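Local atomic coordinates of pilus tip adhesin Cpa (Streptococcus pyogenes, PDB entry 4C0Z), a protein that forms part of the pilus tip and can attach covalently, through reactive thioester bonds, to molecules of the host cell surface, thereby mediating adhesion. Residues I[10-14]-I[70-74]; I[36-40]-I[124-128]; I[102-107]-I[187-193]; I[146-151]-I[167-172]. One frame throughout, in Å; residues are numbered along the deposited sequence.

In this N-terminal thioester domain of a longer adhesin, contacts 1 and 3 both reach the antiparallel barrel, through its neighbouring strands 72-78 and 191-198. Contact 1 lies at the surface, a loop laid over a tryptophan; contacts 2, 3 and 4 are partly buried. Contact 3 packs helix 98-108 on its strand with leucines and tyrosines. Contact 2 joins a loop between barrel strands to helix 123-138 by ring packing and a tyrosine hydroxyl; contact 4 lies within the helical part and ties a loop to helix 161-174 mainly through an arginine. These two touch, N125 against M167 and L128 against F150. Direct hydrogen bonds clearly cross contacts 2 and 4, while contact 1 relies on ring packing and a water.

Contact 1: I[10-14]-I[70-74]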
loop_
_atom_site.group_PDB
_atom_site.type_symbol
_atom_site.label_atom_id
_atom_site.label_comp_id
_atom_site.label_asym_id
_atom_site.label_seq_id
_atom_site.Cartn_x
_atom_site.Cartn_y
_atom_site.Cartn_z
ATOM N N LYS I 10 -18.588 13.756 -13.616
ATOM C CA LYS I 10 -18.267 12.640 -14.497
ATOM C C LYS I 10 -19.319 11.551 -14.378
ATOM O O LYS I 10 -19.631 11.119 -13.277
ATOM C CB LYS I 10 -16.825 12.127 -14.284
ATOM C CG LYS I 10 -15.784 13.152 -14.737
ATOM C CD LYS I 10 -14.347 12.724 -14.496
ATOM C CE LYS I 10 -13.443 13.945 -14.530
ATOM N NZ LYS I 10 -11.987 13.624 -14.336
ATOM N N GLN I 11 -19.932 11.187 -15.510
ATOM C CA GLN I 11 -20.964 10.154 -15.596
ATOM C C GLN I 11 -20.305 8.780 -15.825
ATOM O O GLN I 11 -19.448 8.654 -16.705
ATOM C CB GLN I 11 -21.930 10.490 -16.741
ATOM C CG GLN I 11 -23.160 9.583 -16.783
ATOM C CD GLN I 11 -24.148 9.894 -17.901
ATOM O OE1 GLN I 11 -25.229 9.306 -18.002
ATOM N NE2 GLN I 11 -23.832 10.818 -18.779
ATOM N N SER I 12 -20.710 7.771 -15.054
ATOM C CA SER I 12 -20.153 6.418 -15.168
ATOM C C SER I 12 -20.520 5.721 -16.480
ATOM O O SER I 12 -21.568 5.944 -17.033
ATOM C CB SER I 12 -20.566 5.550 -13.982
ATOM O OG SER I 12 -19.977 4.266 -14.083
ATOM N N SER I 13 -19.588 4.887 -16.963
ATOM C CA SER I 13 -19.727 4.053 -18.160
ATOM C C SER I 13 -19.901 2.602 -17.686
ATOM O O SER I 13 -20.054 1.702 -18.506
ATOM C CB SER I 13 -18.488 4.199 -19.048
ATOM O OG SER I 13 -17.287 3.989 -18.321
ATOM N N VAL I 14 -19.875 2.376 -16.358
ATOM C CA VAL I 14 -20.025 1.043 -15.769
ATOM C C VAL I 14 -21.398 0.847 -15.078
ATOM O O VAL I 14 -21.718 1.537 -14.104
ATOM C CB VAL I 14 -18.846 0.694 -14.818
ATOM C CG1 VAL I 14 -18.980 -0.730 -14.291
ATOM C CG2 VAL I 14 -17.493 0.867 -15.510
ATOM N N ARG I 70 -8.049 9.030 -16.780
ATOM C CA ARG I 70 -8.593 7.807 -16.175
ATOM C C ARG I 70 -9.502 8.157 -15.020
ATOM O O ARG I 70 -9.188 9.024 -14.211
ATOM C CB ARG I 70 -7.473 6.876 -15.678
ATOM C CG ARG I 70 -6.470 6.437 -16.772
ATOM C CD ARG I 70 -5.488 5.396 -16.254
ATOM N NE ARG I 70 -6.126 4.075 -16.116
ATOM C CZ ARG I 70 -5.679 3.084 -15.346
ATOM N NH1 ARG I 70 -4.572 3.239 -14.624
ATOM N NH2 ARG I 70 -6.335 1.932 -15.289
ATOM N N SER I 71 -10.618 7.462 -14.934
ATOM C CA SER I 71 -11.625 7.610 -13.887
ATOM C C SER I 71 -11.942 6.256 -13.278
ATOM O O SER I 71 -12.006 5.242 -13.996
ATOM C CB SER I 71 -12.898 8.222 -14.452
ATOM O OG SER I 71 -12.694 9.571 -14.837
ATOM N N GLN I 72 -12.120 6.225 -11.939
ATOM C CA GLN I 72 -12.501 4.988 -11.264
ATOM C C GLN I 72 -13.917 5.081 -10.795
ATOM O O GLN I 72 -14.340 6.119 -10.254
ATOM C CB GLN I 72 -11.556 4.585 -10.136
ATOM C CG GLN I 72 -10.260 3.994 -10.644
ATOM C CD GLN I 72 -9.306 5.098 -11.002
ATOM O OE1 GLN I 72 -9.121 6.061 -10.236
ATOM N NE2 GLN I 72 -8.784 5.057 -12.219
ATOM N N TRP I 73 -14.672 3.994 -11.041
ATOM C CA TRP I 73 -16.104 3.912 -10.730
ATOM C C TRP I 73 -16.379 3.010 -9.579
ATOM O O TRP I 73 -15.717 1.983 -9.419
ATOM C CB TRP I 73 -16.914 3.552 -11.967
ATOM C CG TRP I 73 -16.571 4.425 -13.141
ATOM C CD1 TRP I 73 -15.766 4.097 -14.196
ATOM C CD2 TRP I 73 -16.864 5.823 -13.282
ATOM N NE1 TRP I 73 -15.611 5.178 -15.026
ATOM C CE2 TRP I 73 -16.271 6.256 -14.486
ATOM C CE3 TRP I 73 -17.586 6.755 -12.508
ATOM C CZ2 TRP I 73 -16.413 7.569 -14.960
ATOM C CZ3 TRP I 73 -17.721 8.051 -12.980
ATOM C CH2 TRP I 73 -17.124 8.450 -14.183
ATOM N N TYR I 74 -17.342 3.431 -8.726
ATOM C CA TYR I 74 -17.668 2.763 -7.465
ATOM C C TYR I 74 -19.150 2.474 -7.265
ATOM O O TYR I 74 -19.998 3.234 -7.739
ATOM C CB TYR I 74 -17.144 3.597 -6.273
ATOM C CG TYR I 74 -15.632 3.666 -6.209
ATOM C CD1 TYR I 74 -14.917 4.587 -6.978
ATOM C CD2 TYR I 74 -14.913 2.816 -5.375
ATOM C CE1 TYR I 74 -13.519 4.610 -6.966
ATOM C CE2 TYR I 74 -13.520 2.847 -5.341
ATOM C CZ TYR I 74 -12.826 3.742 -6.136
ATOM O OH TYR I 74 -11.451 3.768 -6.098
HETATM O O HOH W 1 -10.202 11.496 -13.795
#
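An ST turn in the N-terminal loop lies over W73 of strand 72-78, a strand of the thioester domain's barrel, between 19-23 and 191-198. S12, the first residue of the turn, sets its CA over the six-membered ring of W73, 3.5 Å from the centroid and only 6° off the normal, a CH-pi contact. Its CB continues over the same face to W73 CE3 at 3.5 Å. With OG anti to the backbone N (chi1 -178°), the S12 hydroxyl accepts from V14 N at 3.0 Å, closing the turn; it is also hydrogen-bonded to the backbone O of Y17. V14 follows with CG2 against W73 CD1 at 3.9 Å, while the carbonyl O of K10 comes to the ring's edge near CZ3. Beyond the ring, the extended K10 chain runs past S71, its CD 3.6 Å from S71 OG. The ammonium group is held chiefly by the backbone O of S66 and by Y20 OH. A water joins the two segments, accepting from K10 NZ at 2.8 Å and lying 2.7 Å from R70 O, to which it can donate.

Contact 2: I[36-40]-I[124-128]; sequences KTYHN and LNAIL
Y38 reaches from the loop before strand 41-44 to the first turns of helix 123-138, its ring lying across the side chain of L124. The CA-CB bond points at the helix, and with CG anti to the carbonyl carbon (chi1 -75°) the ring is carried over L124. There CB of L124 sits above the ring centre, 3.6 Å from the centroid and 12° off the normal, a CH-pi contact. CG and CD1 of Y38 both rest on that methylene; CD1 also meets L128 CD1 at 4.1 Å, obliquely. CD2 and CE2 lie against L124 CD1. CE1 and CZ lead on toward N125, and at the tip OH donates to N125 OD1 at 2.7 Å. The acceptor is in the plane of the tyrosine ring, but the hydroxyl stands 38° out of the plane of the amide. N125 is held at its other end as well, ND2 bonding to Q163. I127 CG2 touches H39 O at 3.3 Å, and I127 CD1 packs on the amide of N40, 3.6 Å from ND2. That amide is fixed by Q52, K42 and Y29. A water accepts from H39 N and donates to L124 O at 2.7 Å, also linking loop and helix. The H39 CB points away from the helix; its ring stacks on F62 of the spermidine pocket, and ND1 bonds to D23. The contact thus pairs an apolar ring face with one polar tip: L124 packs against the face, while the hydroxyl bond to N125 fixes where the ring's far end lies on the helix.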
loop_
_atom_site.group_PDB
_atom_site.type_symbol
_atom_site.label_atom_id
_atom_site.label_comp_id
_atom_site.label_asym_id
_atom_site.label_seq_id
_atom_site.Cartn_x
_atom_site.Cartn_y
_atom_site.Cartn_z
ATOM N N LYS I 36 4.550 15.806 -3.072
ATOM C CA LYS I 36 4.067 15.594 -1.705
ATOM C C LYS I 36 3.139 14.398 -1.644
ATOM O O LYS I 36 2.265 14.247 -2.501
ATOM C CB LYS I 36 3.392 16.858 -1.158
ATOM C CG LYS I 36 4.388 17.934 -0.757
ATOM C CD LYS I 36 3.704 19.131 -0.123
ATOM C CE LYS I 36 4.705 20.184 0.276
ATOM N NZ LYS I 36 4.049 21.346 0.929
ATOM N N THR I 37 3.333 13.549 -0.635
ATOM C CA THR I 37 2.551 12.322 -0.425
ATOM C C THR I 37 1.162 12.574 0.215
ATOM O O THR I 37 0.631 11.688 0.892
ATOM C CB THR I 37 3.371 11.308 0.406
ATOM O OG1 THR I 37 3.849 11.958 1.596
ATOM C CG2 THR I 37 4.510 10.688 -0.385
ATOM N N TYR I 38 0.561 13.746 -0.025
ATOM C CA TYR I 38 -0.762 14.018 0.515
ATOM C C TYR I 38 -1.830 13.398 -0.404
ATOM O O TYR I 38 -1.567 13.122 -1.574
ATOM C CB TYR I 38 -1.011 15.534 0.615
ATOM C CG TYR I 38 -0.311 16.254 1.745
ATOM C CD1 TYR I 38 -0.417 15.801 3.060
ATOM C CD2 TYR I 38 0.340 17.469 1.525
ATOM C CE1 TYR I 38 0.169 16.501 4.116
ATOM C CE2 TYR I 38 0.931 18.176 2.573
ATOM C CZ TYR I 38 0.839 17.693 3.869
ATOM O OH TYR I 38 1.442 18.395 4.902
ATOM N N HIS I 39 -3.031 13.182 0.153
ATOM C CA HIS I 39 -4.210 12.705 -0.563
ATOM C C HIS I 39 -5.398 13.405 0.002
ATOM O O HIS I 39 -5.391 13.796 1.175
ATOM C CB HIS I 39 -4.395 11.166 -0.438
ATOM C CG HIS I 39 -3.233 10.405 -0.979
ATOM N ND1 HIS I 39 -3.088 10.183 -2.335
ATOM C CD2 HIS I 39 -2.140 9.929 -0.335
ATOM C CE1 HIS I 39 -1.924 9.577 -2.476
ATOM N NE2 HIS I 39 -1.329 9.383 -1.296
ATOM N N ASN I 40 -6.433 13.558 -0.828
ATOM C CA ASN I 40 -7.701 14.111 -0.413
ATOM C C ASN I 40 -8.746 13.430 -1.269
ATOM O O ASN I 40 -9.198 13.962 -2.275
ATOM C CB ASN I 40 -7.749 15.648 -0.492
ATOM C CG ASN I 40 -8.924 16.232 0.252
ATOM O OD1 ASN I 40 -9.923 15.553 0.559
ATOM N ND2 ASN I 40 -8.838 17.520 0.557
ATOM N N LEU I 124 -4.644 18.830 5.343
ATOM C CA LEU I 124 -4.001 17.693 4.672
ATOM C C LEU I 124 -3.295 16.766 5.648
ATOM O O LEU I 124 -3.314 15.552 5.451
ATOM C CB LEU I 124 -3.078 18.149 3.535
ATOM C CG LEU I 124 -3.775 18.810 2.341
ATOM C CD1 LEU I 124 -2.776 19.591 1.494
ATOM C CD2 LEU I 124 -4.565 17.785 1.505
ATOM N N ASN I 125 -2.741 17.329 6.738
ATOM C CA ASN I 125 -2.108 16.554 7.810
ATOM C C ASN I 125 -3.174 15.799 8.616
ATOM O O ASN I 125 -2.922 14.683 9.060
ATOM C CB ASN I 125 -1.290 17.473 8.728
ATOM C CG ASN I 125 -0.011 17.996 8.131
ATOM O OD1 ASN I 125 0.579 17.392 7.243
ATOM N ND2 ASN I 125 0.478 19.116 8.644
ATOM N N ALA I 126 -4.362 16.407 8.781
ATOM C CA ALA I 126 -5.487 15.815 9.513
ATOM C C ALA I 126 -6.063 14.633 8.728
ATOM O O ALA I 126 -6.341 13.588 9.321
ATOM C CB ALA I 126 -6.554 16.867 9.812
ATOM N N ILE I 127 -6.171 14.777 7.383
ATOM C CA ILE I 127 -6.614 13.700 6.482
ATOM C C ILE I 127 -5.604 12.532 6.581
ATOM O O ILE I 127 -6.002 11.378 6.710
ATOM C CB ILE I 127 -6.762 14.191 5.014
ATOM C CG1 ILE I 127 -7.959 15.117 4.870
ATOM C CG2 ILE I 127 -6.894 13.002 4.052
ATOM C CD1 ILE I 127 -7.914 16.070 3.664
ATOM N N LEU I 128 -4.308 12.852 6.547
ATOM C CA LEU I 128 -3.226 11.873 6.652
ATOM C C LEU I 128 -3.313 11.061 7.974
ATOM O O LEU I 128 -3.170 9.851 7.940
ATOM C CB LEU I 128 -1.873 12.590 6.511
ATOM C CG LEU I 128 -0.689 11.713 6.226
ATOM C CD1 LEU I 128 0.201 12.343 5.188
ATOM C CD2 LEU I 128 0.106 11.472 7.483
HETATM O O HOH W 2 -3.450 13.906 3.293
#

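Contact 3: I[102-107]-I[187-193]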
loop_
_atom_site.group_PDB
_atom_site.type_symbol
_atom_site.label_atom_id
_atom_site.label_comp_id
_atom_site.label_asym_id
_atom_site.label_seq_id
_atom_site.Cartn_x
_atom_site.Cartn_y
_atom_site.Cartn_z
ATOM N N ILE I 102 -14.263 2.079 12.817
ATOM C CA ILE I 102 -14.105 2.897 11.625
ATOM C C ILE I 102 -15.000 4.135 11.732
ATOM O O ILE I 102 -14.508 5.255 11.544
ATOM C CB ILE I 102 -14.289 2.057 10.325
ATOM C CG1 ILE I 102 -13.043 1.156 10.095
ATOM C CG2 ILE I 102 -14.542 2.954 9.100
ATOM C CD1 ILE I 102 -13.279 -0.078 9.308
ATOM N N LEU I 103 -16.278 3.934 12.102
ATOM C CA LEU I 103 -17.255 5.015 12.308
ATOM C C LEU I 103 -16.765 6.023 13.340
ATOM O O LEU I 103 -16.889 7.233 13.110
ATOM C CB LEU I 103 -18.619 4.470 12.725
ATOM C CG LEU I 103 -19.749 4.497 11.682
ATOM C CD1 LEU I 103 -21.069 4.161 12.325
ATOM C CD2 LEU I 103 -19.866 5.845 10.988
ATOM N N ARG I 104 -16.191 5.528 14.468
ATOM C CA ARG I 104 -15.630 6.384 15.524
ATOM C C ARG I 104 -14.482 7.253 15.002
ATOM O O ARG I 104 -14.397 8.427 15.367
ATOM C CB ARG I 104 -15.166 5.571 16.736
ATOM C CG ARG I 104 -16.219 5.457 17.804
ATOM C CD ARG I 104 -15.694 4.855 19.095
ATOM N NE ARG I 104 -15.341 3.442 18.944
ATOM C CZ ARG I 104 -16.188 2.429 19.110
ATOM N NH1 ARG I 104 -17.457 2.657 19.422
ATOM N NH2 ARG I 104 -15.772 1.180 18.956
ATOM N N ILE I 105 -13.622 6.685 14.130
ATOM C CA ILE I 105 -12.494 7.393 13.528
ATOM C C ILE I 105 -13.008 8.494 12.616
ATOM O O ILE I 105 -12.505 9.610 12.692
ATOM C CB ILE I 105 -11.510 6.439 12.794
ATOM C CG1 ILE I 105 -10.746 5.562 13.804
ATOM C CG2 ILE I 105 -10.528 7.216 11.890
ATOM C CD1 ILE I 105 -10.081 4.367 13.169
ATOM N N LEU I 106 -13.995 8.185 11.762
ATOM C CA LEU I 106 -14.546 9.159 10.833
ATOM C C LEU I 106 -15.254 10.299 11.560
ATOM O O LEU I 106 -15.070 11.455 11.187
ATOM C CB LEU I 106 -15.445 8.476 9.783
ATOM C CG LEU I 106 -14.752 7.474 8.842
ATOM C CD1 LEU I 106 -15.714 6.896 7.829
ATOM C CD2 LEU I 106 -13.598 8.113 8.100
ATOM N N TYR I 107 -15.979 9.977 12.649
ATOM C CA TYR I 107 -16.698 10.922 13.507
ATOM C C TYR I 107 -15.749 11.881 14.229
ATOM O O TYR I 107 -16.080 13.049 14.406
ATOM C CB TYR I 107 -17.549 10.145 14.522
ATOM C CG TYR I 107 -18.523 10.981 15.326
ATOM C CD1 TYR I 107 -19.658 11.526 14.733
ATOM C CD2 TYR I 107 -18.361 11.146 16.699
ATOM C CE1 TYR I 107 -20.557 12.295 15.467
ATOM C CE2 TYR I 107 -19.271 11.884 17.451
ATOM C CZ TYR I 107 -20.373 12.451 16.830
ATOM O OH TYR I 107 -21.291 13.154 17.563
ATOM N N VAL I 187 -20.680 8.520 18.832
ATOM C CA VAL I 187 -21.309 8.353 17.509
ATOM C C VAL I 187 -22.835 8.133 17.640
ATOM O O VAL I 187 -23.264 7.131 18.225
ATOM C CB VAL I 187 -20.648 7.246 16.640
ATOM C CG1 VAL I 187 -21.288 7.150 15.254
ATOM C CG2 VAL I 187 -19.155 7.477 16.513
ATOM N N PRO I 188 -23.664 9.051 17.093
ATOM C CA PRO I 188 -25.119 8.837 17.152
ATOM C C PRO I 188 -25.581 7.818 16.101
ATOM O O PRO I 188 -24.831 7.518 15.173
ATOM C CB PRO I 188 -25.678 10.233 16.879
ATOM C CG PRO I 188 -24.651 10.862 15.965
ATOM C CD PRO I 188 -23.323 10.294 16.366
ATOM N N ALA I 189 -26.820 7.305 16.234
ATOM C CA ALA I 189 -27.415 6.333 15.304
ATOM C C ALA I 189 -27.557 6.861 13.854
ATOM O O ALA I 189 -27.490 6.069 12.912
ATOM C CB ALA I 189 -28.769 5.873 15.832
ATOM N N ASN I 190 -27.740 8.193 13.686
ATOM C CA ASN I 190 -27.926 8.844 12.380
ATOM C C ASN I 190 -26.621 9.081 11.590
ATOM O O ASN I 190 -26.696 9.353 10.391
ATOM C CB ASN I 190 -28.742 10.145 12.513
ATOM C CG ASN I 190 -28.158 11.168 13.453
ATOM O OD1 ASN I 190 -28.050 10.951 14.662
ATOM N ND2 ASN I 190 -27.826 12.335 12.926
ATOM N N TYR I 191 -25.441 8.948 12.235
ATOM C CA TYR I 191 -24.126 9.075 11.586
ATOM C C TYR I 191 -23.739 7.663 11.090
ATOM O O TYR I 191 -23.404 6.802 11.904
ATOM C CB TYR I 191 -23.101 9.657 12.580
ATOM C CG TYR I 191 -21.772 10.030 11.963
ATOM C CD1 TYR I 191 -21.578 11.276 11.371
ATOM C CD2 TYR I 191 -20.689 9.161 12.019
ATOM C CE1 TYR I 191 -20.350 11.635 10.825
ATOM C CE2 TYR I 191 -19.455 9.505 11.469
ATOM C CZ TYR I 191 -19.291 10.741 10.868
ATOM O OH TYR I 191 -18.077 11.088 10.333
ATOM N N GLN I 192 -23.861 7.412 9.765
ATOM C CA GLN I 192 -23.696 6.074 9.178
ATOM C C GLN I 192 -22.578 5.903 8.135
ATOM O O GLN I 192 -22.258 6.811 7.362
ATOM C CB GLN I 192 -25.029 5.603 8.590
ATOM C CG GLN I 192 -26.093 5.356 9.662
ATOM C CD GLN I 192 -27.509 5.245 9.147
ATOM O OE1 GLN I 192 -27.768 5.085 7.951
ATOM N NE2 GLN I 192 -28.466 5.310 10.059
ATOM N N LEU I 193 -22.012 4.689 8.123
ATOM C CA LEU I 193 -20.896 4.278 7.288
ATOM C C LEU I 193 -21.316 3.668 5.955
ATOM O O LEU I 193 -22.234 2.844 5.905
ATOM C CB LEU I 193 -20.026 3.283 8.082
ATOM C CG LEU I 193 -18.732 2.766 7.448
ATOM C CD1 LEU I 193 -17.748 3.901 7.202
ATOM C CD2 LEU I 193 -18.107 1.720 8.335
#
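Y107 N donates to L103 O at 2.9 Å in the turn of helix 98-108 against which the Y191 ring packs. That ring is met by Y107 in an edge-to-face pair: the edge of Y107 points at the face of Y191, with centroids 5.0 Å apart and planes at 72°. Y107 CD1 stands over the centre of the Y191 ring. One face of Y107 is in turn taken by V187 CA, a CH-pi contact 4.1 Å from the centroid, and P188 CD reaches Y107 CE1 at 3.5 Å. The Y107 hydroxyl is hydrogen-bonded to R114 NE. Leucines continue the contact: L103 runs antiparallel past Y191, its CD2 3.6 Å from Y191 CD2, and its CG meets L193 CB at 3.8 Å. L193 CG is anti to the backbone N (chi1 -176°), which carries CD1 toward the helix, where it meets L106 CD1 at 3.7 Å and I102 CG2. The type I turn P188-Y191 leads into the strand, and Q192 NE2 bonds back to A189 O. The whole is a helix laid on a barrel strand; the axes of 102-107 and 191-193 cross at 124°, with aromatic and aliphatic side chains joining the helical part of the thioester domain to strand 191-198.

Contact 4: I[146-151]-I[167-172]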
loop_
_atom_site.group_PDB
_atom_site.type_symbol
_atom_site.label_atom_id
_atom_site.label_comp_id
_atom_site.label_asym_id
_atom_site.label_seq_id
_atom_site.Cartn_x
_atom_site.Cartn_y
_atom_site.Cartn_z
ATOM N N THR I 146 3.208 5.338 18.509
ATOM C CA THR I 146 2.799 6.563 17.824
ATOM C C THR I 146 3.832 7.684 17.983
ATOM O O THR I 146 3.858 8.589 17.162
ATOM C CB THR I 146 1.399 6.987 18.272
ATOM O OG1 THR I 146 1.385 7.100 19.696
ATOM C CG2 THR I 146 0.321 6.016 17.809
ATOM N N SER I 147 4.702 7.604 19.016
ATOM C CA SER I 147 5.788 8.559 19.284
ATOM C C SER I 147 6.811 8.545 18.141
ATOM O O SER I 147 7.518 9.534 17.941
ATOM C CB SER I 147 6.497 8.200 20.586
ATOM O OG SER I 147 5.583 8.092 21.665
ATOM N N LYS I 148 6.883 7.412 17.405
ATOM C CA LYS I 148 7.784 7.173 16.279
ATOM C C LYS I 148 7.067 7.278 14.912
ATOM O O LYS I 148 7.728 7.167 13.877
ATOM C CB LYS I 148 8.437 5.789 16.425
ATOM C CG LYS I 148 9.451 5.692 17.554
ATOM C CD LYS I 148 10.033 4.294 17.673
ATOM C CE LYS I 148 11.004 4.201 18.827
ATOM N NZ LYS I 148 11.486 2.813 19.033
ATOM N N ALA I 149 5.730 7.484 14.901
ATOM C CA ALA I 149 4.935 7.575 13.671
ATOM C C ALA I 149 5.284 8.786 12.794
ATOM O O ALA I 149 5.826 9.768 13.294
ATOM C CB ALA I 149 3.447 7.573 13.996
ATOM N N PHE I 150 4.975 8.696 11.478
ATOM C CA PHE I 150 5.157 9.733 10.458
ATOM C C PHE I 150 6.626 10.158 10.229
ATOM O O PHE I 150 6.871 11.293 9.815
ATOM C CB PHE I 150 4.258 10.955 10.730
ATOM C CG PHE I 150 2.826 10.616 11.070
ATOM C CD1 PHE I 150 1.999 9.984 10.142
ATOM C CD2 PHE I 150 2.305 10.912 12.320
ATOM C CE1 PHE I 150 0.680 9.649 10.466
ATOM C CE2 PHE I 150 0.980 10.588 12.641
ATOM C CZ PHE I 150 0.171 9.973 11.706
ATOM N N GLN I 151 7.591 9.231 10.433
ATOM C CA GLN I 151 9.005 9.517 10.204
ATOM C C GLN I 151 9.304 9.807 8.722
ATOM O O GLN I 151 10.020 10.770 8.425
ATOM C CB GLN I 151 9.894 8.410 10.764
ATOM C CG GLN I 151 10.259 8.639 12.232
ATOM C CD GLN I 151 11.172 7.562 12.770
ATOM O OE1 GLN I 151 12.274 7.314 12.251
ATOM N NE2 GLN I 151 10.744 6.910 13.840
ATOM N N MET I 167 0.025 15.512 15.323
ATOM C CA MET I 167 -0.357 14.382 14.479
ATOM C C MET I 167 -0.171 13.050 15.200
ATOM O O MET I 167 -1.092 12.234 15.208
ATOM C CB MET I 167 0.390 14.415 13.137
ATOM C CG MET I 167 -0.140 15.468 12.184
ATOM S SD MET I 167 0.763 15.444 10.625
ATOM C CE MET I 167 1.888 16.629 10.896
ATOM N N ARG I 168 0.990 12.865 15.858
ATOM C CA ARG I 168 1.330 11.661 16.623
ATOM C C ARG I 168 0.345 11.405 17.767
ATOM O O ARG I 168 -0.087 10.265 17.975
ATOM C CB ARG I 168 2.769 11.754 17.145
ATOM C CG ARG I 168 3.807 11.581 16.054
ATOM C CD ARG I 168 5.218 11.791 16.549
ATOM N NE ARG I 168 6.172 11.281 15.568
ATOM C CZ ARG I 168 7.464 11.590 15.523
ATOM N NH1 ARG I 168 7.987 12.426 16.413
ATOM N NH2 ARG I 168 8.244 11.065 14.587
ATOM N N ASN I 169 -0.034 12.477 18.481
ATOM C CA ASN I 169 -0.974 12.405 19.597
ATOM C C ASN I 169 -2.391 12.094 19.119
ATOM O O ASN I 169 -3.084 11.289 19.755
ATOM C CB ASN I 169 -0.945 13.692 20.429
ATOM C CG ASN I 169 -1.023 13.455 21.917
ATOM O OD1 ASN I 169 -1.799 12.622 22.409
ATOM N ND2 ASN I 169 -0.148 14.121 22.663
ATOM N N ALA I 170 -2.812 12.714 17.993
ATOM C CA ALA I 170 -4.138 12.501 17.414
ATOM C C ALA I 170 -4.303 11.070 16.893
ATOM O O ALA I 170 -5.371 10.492 17.084
ATOM C CB ALA I 170 -4.412 13.511 16.317
ATOM N N LEU I 171 -3.234 10.480 16.302
ATOM C CA LEU I 171 -3.232 9.091 15.819
ATOM C C LEU I 171 -3.402 8.124 16.989
ATOM O O LEU I 171 -4.224 7.205 16.902
ATOM C CB LEU I 171 -1.954 8.770 15.016
ATOM C CG LEU I 171 -1.831 7.333 14.463
ATOM C CD1 LEU I 171 -2.870 7.045 13.368
ATOM C CD2 LEU I 171 -0.418 7.063 13.964
ATOM N N LYS I 172 -2.649 8.367 18.089
ATOM C CA LYS I 172 -2.677 7.592 19.330
ATOM C C LYS I 172 -4.102 7.513 19.887
ATOM O O LYS I 172 -4.568 6.427 20.252
ATOM C CB LYS I 172 -1.727 8.223 20.373
ATOM C CG LYS I 172 -1.471 7.341 21.590
ATOM C CD LYS I 172 -0.758 8.083 22.704
ATOM C CE LYS I 172 -0.296 7.163 23.814
ATOM N NZ LYS I 172 -1.425 6.602 24.602
#
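Hydrogen bonding across this contact comes from one side chain, R168 of helix 161-174. Its chain is extended from CG to NE, which carries the guanidinium out to A149, in the loop just before the N-cap residue F150 of helix 151-157. It grips A149 O side-on with two nitrogens, NE at 2.8 Å and NH2 at 3.0 Å. The carbonyl oxygen lies within 6° of the guanidinium plane, and the NE bond is the straighter, 156° at the hydrogen against 136°. Within 146-151, Q151 NE2 bonds to K148 O on a lone pair. Two further carbonyls pack on the arginine without bonding to it: S147 O lies over the centre of one guanidinium face, 3.2 Å from R168 CZ, and T146 O rests on the aliphatic part of the chain. T146 OG1 abuts K172 CB at 3.4 Å. The apolar contacts lie deeper. F150 points its ring at the neighbouring helix, its edge against the backbone of M167 and R168. F150 CZ meets L171 CD2 at 3.7 Å, and that methyl also touches A149 CB. M167 SD stands above the F150 face, 5.3 Å from the centroid, a distant Met-aromatic contact. The carbonyls of S147 and A149 present oxygens to the cationic arginine, one over a face and one at an edge, which would stabilise the positive charge electrostatically, while the two bonds to A149 O fix the rotation of the group.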